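Local coordinates for protein omega-class glutathione S-transferase (Bombyx mori, PDB 3WD6) that binds glutathione and, as an omega-class member of the glutathione transferase superfamily, probably catalyses glutathione-dependent transfer and dehydroascorbate reduction, at residues I10-K15 / Y55-I60; A41-L46 / I182-E187; N49-D54 / R106-Q111. All blocks are in the same frame, centred on the assembly; numbering follows the deposited sequence.

Contact 1: residues I10-K15 / Y55-I60; sequences INFNTK and YEVVNI
Asn-59, on parallel strand 56-60 of the thioredoxin-like sheet, grips the N-terminal segment 10-15 through two backbone carbonyls. With CG anti to the carbonyl carbon, beside the backbone N, its ND2 donates to Thr-14 O at 3.0 Å, nearly straight at 175°, and to Phe-12 O at 3.1 Å. Both acceptors lie within 4° of the amide plane, so the two bonds fix the rotation of that amide; OD1 is taken by Asn-34 on strand 31-34. Within the segment an Asx turn, Asn-13 N to Asn-11 OD1, bends the chain. A water joins Thr-14 OG1 and Lys-15 O to Asn-59 N.

At the other end the contact is mainly apolar. Ile-10 CD1 sits over one face of the Tyr-55 ring, 3.7 Å from its centroid, a CH-pi contact displaced toward CE1. The Tyr-55 hydroxyl lies in the plane of the Phe-12 ring, at its edge, with OH 3.2 Å from CE1, and its hydrogen-bonding partner is Asn-49 on helix 39-51. Val-57 CG2 approaches Ile-10 CG2 and Phe-12 CD1 at 4.2 Å each. The 17° between segment directions suits a chain running alongside strand 56-60 into edge strand 16-17, the N-terminal extension typical of omega-class transferases.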
loop_
_atom_site.group_PDB
_atom_site.type_symbol
_atom_site.label_atom_id
_atom_site.label_comp_id
_atom_site.label_asym_id
_atom_site.label_seq_id
_atom_site.Cartn_x
_atom_site.Cartn_y
_atom_site.Cartn_z
ATOM N N ILE A 10 12.685 13.481 0.776
ATOM C CA ILE A 10 12.414 12.695 -0.422
ATOM C C ILE A 10 11.259 13.266 -1.247
ATOM O O ILE A 10 10.228 13.665 -0.682
ATOM C CB ILE A 10 12.109 11.242 -0.023
ATOM C CG1 ILE A 10 13.351 10.629 0.648
ATOM C CG2 ILE A 10 11.636 10.415 -1.227
ATOM C CD1 ILE A 10 13.124 9.263 1.293
ATOM N N ASN A 11 11.429 13.328 -2.569
ATOM C CA ASN A 11 10.313 13.701 -3.435
ATOM C C ASN A 11 9.534 12.476 -3.909
ATOM O O ASN A 11 10.050 11.653 -4.689
ATOM C CB ASN A 11 10.740 14.553 -4.635
ATOM C CG ASN A 11 9.538 15.190 -5.341
ATOM O OD1 ASN A 11 8.732 14.492 -5.974
ATOM N ND2 ASN A 11 9.395 16.510 -5.209
ATOM N N PHE A 12 8.295 12.359 -3.433
ATOM C CA PHE A 12 7.429 11.231 -3.776
ATOM C C PHE A 12 6.810 11.379 -5.155
ATOM O O PHE A 12 6.199 10.443 -5.667
ATOM C CB PHE A 12 6.305 11.113 -2.740
ATOM C CG PHE A 12 6.786 10.726 -1.369
ATOM C CD1 PHE A 12 7.636 9.633 -1.199
ATOM C CD2 PHE A 12 6.402 11.463 -0.243
ATOM C CE1 PHE A 12 8.078 9.264 0.086
ATOM C CE2 PHE A 12 6.846 11.107 1.046
ATOM C CZ PHE A 12 7.678 10.006 1.212
ATOM N N ASN A 13 6.966 12.554 -5.753
ATOM C CA ASN A 13 6.185 12.910 -6.938
ATOM C C ASN A 13 7.005 13.347 -8.154
ATOM O O ASN A 13 6.588 14.224 -8.904
ATOM C CB ASN A 13 5.167 14.005 -6.575
ATOM C CG ASN A 13 4.230 13.583 -5.458
ATOM O OD1 ASN A 13 3.560 12.550 -5.543
ATOM N ND2 ASN A 13 4.171 14.386 -4.411
ATOM N N THR A 14 8.167 12.732 -8.341
ATOM C CA THR A 14 8.924 12.896 -9.579
ATOM C C THR A 14 8.108 12.284 -10.722
ATOM O O THR A 14 7.282 11.410 -10.482
ATOM C CB THR A 14 10.329 12.229 -9.483
ATOM O OG1 THR A 14 10.190 10.829 -9.193
ATOM C CG2 THR A 14 11.163 12.879 -8.370
ATOM N N LYS A 15 8.330 12.742 -11.955
ATOM C CA LYS A 15 7.531 12.283 -13.102
ATOM C C LYS A 15 7.543 10.756 -13.236
ATOM O O LYS A 15 8.564 10.112 -12.977
ATOM C CB LYS A 15 8.007 12.941 -14.403
ATOM C CG LYS A 15 7.227 12.508 -15.653
ATOM C CD LYS A 15 8.164 11.836 -16.678
ATOM C CE LYS A 15 8.040 12.436 -18.091
ATOM N NZ LYS A 15 7.331 11.514 -19.038
ATOM N N TYR A 55 16.179 6.612 0.991
ATOM C CA TYR A 55 15.940 6.021 -0.313
ATOM C C TYR A 55 15.510 7.082 -1.306
ATOM O O TYR A 55 15.338 8.261 -0.951
ATOM C CB TYR A 55 14.897 4.896 -0.237
ATOM C CG TYR A 55 13.497 5.363 0.097
ATOM C CD1 TYR A 55 13.146 5.690 1.404
ATOM C CD2 TYR A 55 12.512 5.458 -0.892
ATOM C CE1 TYR A 55 11.858 6.098 1.727
ATOM C CE2 TYR A 55 11.219 5.873 -0.585
ATOM C CZ TYR A 55 10.896 6.193 0.732
ATOM O OH TYR A 55 9.618 6.618 1.066
ATOM N N GLU A 56 15.368 6.654 -2.558
ATOM C CA GLU A 56 14.884 7.513 -3.632
ATOM C C GLU A 56 13.754 6.769 -4.345
ATOM O O GLU A 56 13.671 5.520 -4.290
ATOM C CB GLU A 56 16.015 7.839 -4.627
ATOM C CG GLU A 56 16.669 6.582 -5.213
ATOM C CD GLU A 56 17.652 6.893 -6.330
ATOM O OE1 GLU A 56 17.932 5.988 -7.154
ATOM O OE2 GLU A 56 18.156 8.036 -6.381
ATOM N N VAL A 57 12.890 7.532 -5.008
ATOM C CA VAL A 57 11.750 6.958 -5.703
ATOM C C VAL A 57 11.893 7.197 -7.196
ATOM O O VAL A 57 12.151 8.314 -7.615
ATOM C CB VAL A 57 10.417 7.612 -5.234
ATOM C CG1 VAL A 57 9.227 7.085 -6.042
ATOM C CG2 VAL A 57 10.200 7.408 -3.729
ATOM N N VAL A 58 11.730 6.147 -7.995
ATOM C CA VAL A 58 11.555 6.301 -9.436
ATOM C C VAL A 58 10.135 5.872 -9.807
ATOM O O VAL A 58 9.769 4.710 -9.627
ATOM C CB VAL A 58 12.592 5.483 -10.258
ATOM C CG1 VAL A 58 12.213 5.504 -11.755
ATOM C CG2 VAL A 58 13.991 6.048 -10.059
ATOM N N ASN A 59 9.328 6.810 -10.296
ATOM C CA ASN A 59 7.930 6.502 -10.621
ATOM C C ASN A 59 7.739 5.957 -12.030
ATOM O O ASN A 59 8.395 6.402 -12.971
ATOM C CB ASN A 59 7.046 7.713 -10.362
ATOM C CG ASN A 59 6.832 7.943 -8.886
ATOM O OD1 ASN A 59 6.713 6.978 -8.107
ATOM N ND2 ASN A 59 6.799 9.212 -8.479
ATOM N N ILE A 60 6.849 4.985 -12.173
ATOM C CA ILE A 60 6.701 4.284 -13.446
ATOM C C ILE A 60 5.294 4.394 -13.996
ATOM O O ILE A 60 4.336 4.013 -13.320
ATOM C CB ILE A 60 6.987 2.777 -13.304
ATOM C CG1 ILE A 60 8.418 2.523 -12.791
ATOM C CG2 ILE A 60 6.707 2.080 -14.602
ATOM C CD1 ILE A 60 9.532 2.988 -13.718
HETATM O O HOH W 1 13.203 10.814 -4.781
HETATM O O HOH W 2 10.402 9.268 -11.205
#

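Contact 2: residues A41-L46 / I182-E187; sequences AQRTIL and IWPWFE
Gln-42 and Glu-187 form the polar part of the interface between helix 39-51 and helix 177-189. Gln-42 NE2 donates to Glu-187 OE2 at 2.7 Å. The donor stands above the carboxylate plane, and amide and carboxylate are turned 83° apart. OE2 also accepts from Trp-183 NE1 at 3.0 Å, on its anti lone pair, so two N-H groups hold one buried oxygen, while OE1 is bonded to Ile-226 N. CG of Gln-42 is anti to the backbone N, and the extended chain carries the amide across to helix 177-189. Its OE1 lies 3.2 Å from Pro-184 CB and is hydrogen-bonded by Arg-188 NH1. An alanine at Gln-42 would probably leave Glu-187 OE2 with Trp-183 as its one donor here and open a gap beside Pro-184.

The flat cation of Arg-43 meets Trp-185 steeply, the planes 74° apart: CH2 lies over one guanidinium face, and NE meets the indole edge in its plane, 3.7 Å from CZ3. The polar partners of Arg-43 include Met-181 O (to NE) and Ser-92 OG (to NH1), the latter from a glutathione-binding residue.

Apolar packing centres on Leu-46 CD1, 3.8 Å from Trp-183 CD1 at the indole edge and 4.3 Å from Pro-184 CD; Pro-184 CG also touches Gln-42 CB, at 4.0 Å.

The axes of 41-46 and 182-187 cross at 113° and approach to 9.0 Å, joining the thioredoxin-like domain to the all-helical domain. Helix 206-216 packs on Trp-183, and helix 127-138 on Trp-185 and Arg-43.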
loop_
_atom_site.group_PDB
_atom_site.type_symbol
_atom_site.label_atom_id
_atom_site.label_comp_id
_atom_site.label_asym_id
_atom_site.label_seq_id
_atom_site.Cartn_x
_atom_site.Cartn_y
_atom_site.Cartn_z
ATOM N N ALA A 41 2.915 -0.958 -3.992
ATOM C CA ALA A 41 4.158 -0.219 -3.841
ATOM C C ALA A 41 4.136 0.614 -2.550
ATOM O O ALA A 41 5.188 0.839 -1.937
ATOM C CB ALA A 41 4.394 0.651 -5.055
ATOM N N GLN A 42 2.947 1.055 -2.126
ATOM C CA GLN A 42 2.829 1.849 -0.890
ATOM C C GLN A 42 3.361 1.091 0.344
ATOM O O GLN A 42 3.939 1.691 1.264
ATOM C CB GLN A 42 1.390 2.311 -0.644
ATOM C CG GLN A 42 1.267 3.295 0.515
ATOM C CD GLN A 42 -0.165 3.776 0.736
ATOM O OE1 GLN A 42 -1.097 3.332 0.037
ATOM N NE2 GLN A 42 -0.353 4.676 1.722
ATOM N N ARG A 43 3.162 -0.225 0.355
ATOM C CA ARG A 43 3.721 -1.077 1.404
ATOM C C ARG A 43 5.209 -0.839 1.574
ATOM O O ARG A 43 5.709 -0.753 2.708
ATOM C CB ARG A 43 3.486 -2.554 1.074
ATOM C CG ARG A 43 2.076 -2.996 1.258
ATOM C CD ARG A 43 1.889 -4.335 0.637
ATOM N NE ARG A 43 0.709 -5.013 1.161
ATOM C CZ ARG A 43 0.303 -6.207 0.756
ATOM N NH1 ARG A 43 0.982 -6.847 -0.208
ATOM N NH2 ARG A 43 -0.773 -6.757 1.322
ATOM N N THR A 44 5.922 -0.741 0.452
ATOM C CA THR A 44 7.370 -0.584 0.499
ATOM C C THR A 44 7.735 0.810 1.032
ATOM O O THR A 44 8.618 0.943 1.884
ATOM C CB THR A 44 7.993 -0.854 -0.884
ATOM O OG1 THR A 44 7.663 -2.192 -1.307
ATOM C CG2 THR A 44 9.510 -0.679 -0.834
ATOM N N ILE A 45 7.053 1.848 0.537
ATOM C CA ILE A 45 7.210 3.223 1.061
ATOM C C ILE A 45 6.966 3.320 2.577
ATOM O O ILE A 45 7.764 3.922 3.313
ATOM C CB ILE A 45 6.205 4.192 0.390
ATOM C CG1 ILE A 45 6.263 4.080 -1.144
ATOM C CG2 ILE A 45 6.421 5.611 0.876
ATOM C CD1 ILE A 45 7.617 4.442 -1.722
ATOM N N LEU A 46 5.852 2.753 3.040
ATOM C CA LEU A 46 5.519 2.810 4.460
ATOM C C LEU A 46 6.654 2.213 5.273
ATOM O O LEU A 46 7.139 2.823 6.224
ATOM C CB LEU A 46 4.219 2.039 4.762
ATOM C CG LEU A 46 2.949 2.627 4.139
ATOM C CD1 LEU A 46 1.771 1.719 4.400
ATOM C CD2 LEU A 46 2.686 4.061 4.663
ATOM N N ILE A 182 -1.499 -3.706 5.455
ATOM C CA ILE A 182 -2.894 -3.620 5.060
ATOM C C ILE A 182 -3.317 -2.161 4.888
ATOM O O ILE A 182 -4.335 -1.862 4.244
ATOM C CB ILE A 182 -3.837 -4.366 6.055
ATOM C CG1 ILE A 182 -3.998 -3.602 7.372
ATOM C CG2 ILE A 182 -3.322 -5.786 6.322
ATOM C CD1 ILE A 182 -4.777 -4.398 8.454
ATOM N N TRP A 183 -2.527 -1.244 5.449
ATOM C CA TRP A 183 -2.921 0.163 5.474
ATOM C C TRP A 183 -3.402 0.753 4.122
ATOM O O TRP A 183 -4.374 1.510 4.080
ATOM C CB TRP A 183 -1.805 1.055 6.053
ATOM C CG TRP A 183 -2.162 2.481 5.809
ATOM C CD1 TRP A 183 -1.587 3.344 4.912
ATOM C CD2 TRP A 183 -3.251 3.184 6.403
ATOM N NE1 TRP A 183 -2.235 4.564 4.943
ATOM C CE2 TRP A 183 -3.267 4.486 5.844
ATOM C CE3 TRP A 183 -4.203 2.849 7.371
ATOM C CZ2 TRP A 183 -4.209 5.453 6.220
ATOM C CZ3 TRP A 183 -5.140 3.812 7.746
ATOM C CH2 TRP A 183 -5.136 5.099 7.164
ATOM N N PRO A 184 -2.711 0.433 3.017
ATOM C CA PRO A 184 -3.081 1.133 1.774
ATOM C C PRO A 184 -4.562 0.980 1.409
ATOM O O PRO A 184 -5.179 1.874 0.786
ATOM C CB PRO A 184 -2.211 0.442 0.711
ATOM C CG PRO A 184 -1.008 -0.055 1.489
ATOM C CD PRO A 184 -1.566 -0.487 2.828
ATOM N N TRP A 185 -5.136 -0.165 1.765
ATOM C CA TRP A 185 -6.532 -0.379 1.409
ATOM C C TRP A 185 -7.445 0.410 2.317
ATOM O O TRP A 185 -8.445 0.956 1.854
ATOM C CB TRP A 185 -6.873 -1.860 1.289
ATOM C CG TRP A 185 -6.182 -2.360 0.079
ATOM C CD1 TRP A 185 -6.651 -2.319 -1.212
ATOM C CD2 TRP A 185 -4.836 -2.869 0.001
ATOM N NE1 TRP A 185 -5.697 -2.812 -2.073
ATOM C CE2 TRP A 185 -4.578 -3.157 -1.362
ATOM C CE3 TRP A 185 -3.839 -3.130 0.950
ATOM C CZ2 TRP A 185 -3.363 -3.688 -1.799
ATOM C CZ3 TRP A 185 -2.630 -3.664 0.516
ATOM C CH2 TRP A 185 -2.403 -3.939 -0.849
ATOM N N PHE A 186 -7.077 0.526 3.591
ATOM C CA PHE A 186 -7.801 1.441 4.460
ATOM C C PHE A 186 -7.703 2.900 3.982
ATOM O O PHE A 186 -8.689 3.660 4.094
ATOM C CB PHE A 186 -7.352 1.289 5.910
ATOM C CG PHE A 186 -7.781 -0.014 6.527
ATOM C CD1 PHE A 186 -9.044 -0.558 6.237
ATOM C CD2 PHE A 186 -6.926 -0.711 7.375
ATOM C CE1 PHE A 186 -9.446 -1.780 6.796
ATOM C CE2 PHE A 186 -7.323 -1.924 7.950
ATOM C CZ PHE A 186 -8.585 -2.458 7.657
ATOM N N GLU A 187 -6.538 3.302 3.461
ATOM C CA GLU A 187 -6.385 4.663 2.972
ATOM C C GLU A 187 -7.402 4.888 1.863
ATOM O O GLU A 187 -8.024 5.958 1.774
ATOM C CB GLU A 187 -4.956 4.940 2.456
ATOM C CG GLU A 187 -4.744 6.412 2.049
ATOM C CD GLU A 187 -3.280 6.813 1.805
ATOM O OE1 GLU A 187 -3.022 7.633 0.887
ATOM O OE2 GLU A 187 -2.378 6.337 2.539
#

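Contact 3: residues N49-D54 / R106-Q111; sequences NAKQID and RPLLPQ
Lys-51 reaches from a Schellman motif at the C-terminal end of helix 39-51 to the loop 106-111, which leads toward helix 113-125. Gln-52 marks the motif with its positive phi of 61°, and its N bonds to Asn-49 O. From CB of Lys-51, CG comes within 3.6 Å of Arg-106 O and also lies near Leu-108 CD1. The next carbon, CD, packs on that same methyl at 3.9 Å. The chain then bends at chi3 (81°), and CE is 4.0 Å from Arg-106 O. At the tip, NZ donates to Arg-106 O at 2.8 Å from well above the carbonyl plane, 62° out of it. Asp-100 OD1, in a salt bridge, and Tyr-103 O and Lys-105 O also surround the ammonium; with four acceptors, at least one N-H is probably shared, and the charge is likely to be well compensated.

Arg-106 packs against Ala-50 on the preceding position of the helix. Its CG lies 3.5 Å from Ala-50 O, and Ala-50 CB is over one face of the guanidinium, whose NH1 bonds to Pro-175 O. A water completes the arrangement, donating to Ala-50 O at 2.8 Å and accepting from Arg-106 NE at 3.3 Å.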
loop_
_atom_site.group_PDB
_atom_site.type_symbol
_atom_site.label_atom_id
_atom_site.label_comp_id
_atom_site.label_asym_id
_atom_site.label_seq_id
_atom_site.Cartn_x
_atom_site.Cartn_y
_atom_site.Cartn_z
ATOM N N ASN A 49 9.649 4.402 5.206
ATOM C CA ASN A 49 9.402 5.572 6.055
ATOM C C ASN A 49 9.510 5.251 7.536
ATOM O O ASN A 49 10.225 5.922 8.276
ATOM C CB ASN A 49 8.026 6.181 5.783
ATOM C CG ASN A 49 7.936 6.851 4.418
ATOM O OD1 ASN A 49 8.915 6.890 3.658
ATOM N ND2 ASN A 49 6.750 7.377 4.097
ATOM N N ALA A 50 8.785 4.226 7.973
ATOM C CA ALA A 50 8.717 3.916 9.394
ATOM C C ALA A 50 10.111 3.598 9.959
ATOM O O ALA A 50 10.439 3.966 11.114
ATOM C CB ALA A 50 7.746 2.760 9.639
ATOM N N LYS A 51 10.931 2.928 9.139
ATOM C CA LYS A 51 12.266 2.489 9.567
ATOM C C LYS A 51 13.307 3.586 9.352
ATOM O O LYS A 51 14.461 3.460 9.772
ATOM C CB LYS A 51 12.684 1.180 8.854
ATOM C CG LYS A 51 11.757 -0.014 9.151
ATOM C CD LYS A 51 12.139 -1.260 8.329
ATOM C CE LYS A 51 13.296 -2.040 8.929
ATOM N NZ LYS A 51 13.024 -2.513 10.340
ATOM N N GLN A 52 12.891 4.668 8.706
ATOM C CA GLN A 52 13.777 5.809 8.478
ATOM C C GLN A 52 14.992 5.429 7.645
ATOM O O GLN A 52 16.094 5.931 7.880
ATOM C CB GLN A 52 14.249 6.390 9.808
ATOM C CG GLN A 52 13.127 6.560 10.815
ATOM C CD GLN A 52 12.912 8.003 11.203
ATOM O OE1 GLN A 52 13.089 8.375 12.367
ATOM N NE2 GLN A 52 12.530 8.837 10.227
ATOM N N ILE A 53 14.788 4.526 6.689
ATOM C CA ILE A 53 15.808 4.176 5.716
ATOM C C ILE A 53 15.842 5.228 4.611
ATOM O O ILE A 53 14.804 5.551 4.012
ATOM C CB ILE A 53 15.482 2.823 5.091
ATOM C CG1 ILE A 53 15.675 1.714 6.139
ATOM C CG2 ILE A 53 16.331 2.577 3.837
ATOM C CD1 ILE A 53 14.718 0.504 5.964
ATOM N N ASP A 54 17.022 5.782 4.338
ATOM C CA ASP A 54 17.145 6.726 3.222
ATOM C C ASP A 54 16.934 5.991 1.890
ATOM O O ASP A 54 17.417 4.866 1.698
ATOM C CB ASP A 54 18.488 7.456 3.226
ATOM C CG ASP A 54 18.488 8.672 2.301
ATOM O OD1 ASP A 54 17.526 9.470 2.366
ATOM O OD2 ASP A 54 19.429 8.820 1.484
ATOM N N ARG A 106 13.696 -0.358 14.408
ATOM C CA ARG A 106 12.255 -0.321 14.179
ATOM C C ARG A 106 11.776 -1.612 13.480
ATOM O O ARG A 106 11.300 -1.589 12.350
ATOM C CB ARG A 106 11.880 0.929 13.367
ATOM C CG ARG A 106 10.383 1.148 13.216
ATOM C CD ARG A 106 9.785 1.793 14.466
ATOM N NE ARG A 106 8.453 2.360 14.199
ATOM C CZ ARG A 106 7.347 1.626 14.051
ATOM N NH1 ARG A 106 6.172 2.224 13.808
ATOM N NH2 ARG A 106 7.423 0.290 14.148
ATOM N N PRO A 107 11.918 -2.756 14.154
ATOM C CA PRO A 107 11.504 -4.018 13.513
ATOM C C PRO A 107 9.992 -4.050 13.247
ATOM O O PRO A 107 9.193 -3.786 14.160
ATOM C CB PRO A 107 11.886 -5.086 14.548
ATOM C CG PRO A 107 11.919 -4.346 15.875
ATOM C CD PRO A 107 12.378 -2.941 15.548
ATOM N N LEU A 108 9.609 -4.366 12.011
ATOM C CA LEU A 108 8.200 -4.404 11.647
ATOM C C LEU A 108 7.542 -5.730 12.012
ATOM O O LEU A 108 6.377 -5.763 12.436
ATOM C CB LEU A 108 8.031 -4.111 10.156
ATOM C CG LEU A 108 8.560 -2.720 9.814
ATOM C CD1 LEU A 108 8.432 -2.423 8.323
ATOM C CD2 LEU A 108 7.846 -1.660 10.673
ATOM N N LEU A 109 8.286 -6.818 11.842
ATOM C CA LEU A 109 7.759 -8.135 12.145
ATOM C C LEU A 109 8.131 -8.531 13.575
ATOM O O LEU A 109 9.273 -8.321 14.011
ATOM C CB LEU A 109 8.284 -9.167 11.136
ATOM C CG LEU A 109 7.583 -9.206 9.762
ATOM C CD1 LEU A 109 8.423 -9.901 8.693
ATOM C CD2 LEU A 109 6.200 -9.872 9.863
ATOM N N PRO A 110 7.151 -9.077 14.319
ATOM C CA PRO A 110 7.398 -9.712 15.621
ATOM C C PRO A 110 8.578 -10.670 15.528
ATOM O O PRO A 110 8.718 -11.403 14.518
ATOM C CB PRO A 110 6.125 -10.535 15.850
ATOM C CG PRO A 110 5.049 -9.779 15.144
ATOM C CD PRO A 110 5.720 -9.109 13.943
ATOM N N GLN A 111 9.417 -10.675 16.562
ATOM C CA GLN A 111 10.519 -11.639 16.633
ATOM C C GLN A 111 10.005 -13.064 16.891
ATOM O O GLN A 111 10.496 -14.023 16.302
ATOM C CB GLN A 111 11.556 -11.217 17.685
ATOM C CG GLN A 111 12.738 -10.354 17.128
ATOM C CD GLN A 111 12.358 -8.896 16.752
ATOM O OE1 GLN A 111 11.178 -8.504 16.772
ATOM N NE2 GLN A 111 13.373 -8.093 16.411
HETATM O O HOH W 3 8.551 5.295 12.759
#

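Contact 2 is core: every touching residue is buried, and it lies near the centre of the chain. Contacts 1 and 3 are partly buried, each about 15 Å from that centre. Contacts 2 and 3 share helix 39-51 and join it to different elements, helix 177-189 in its N-terminal half and the loop 106-111 at its C-terminal end. Contact 1 instead fastens the N-terminal segment to strand 56-60, yet meets the same helix through Tyr-55 and Phe-12, which pack on Ile-45. The chemistry follows position: side-chain bonds to a buried carboxylate in contact 2, but side-chain nitrogens on loop carbonyls, supplemented by waters, in contacts 1 and 3.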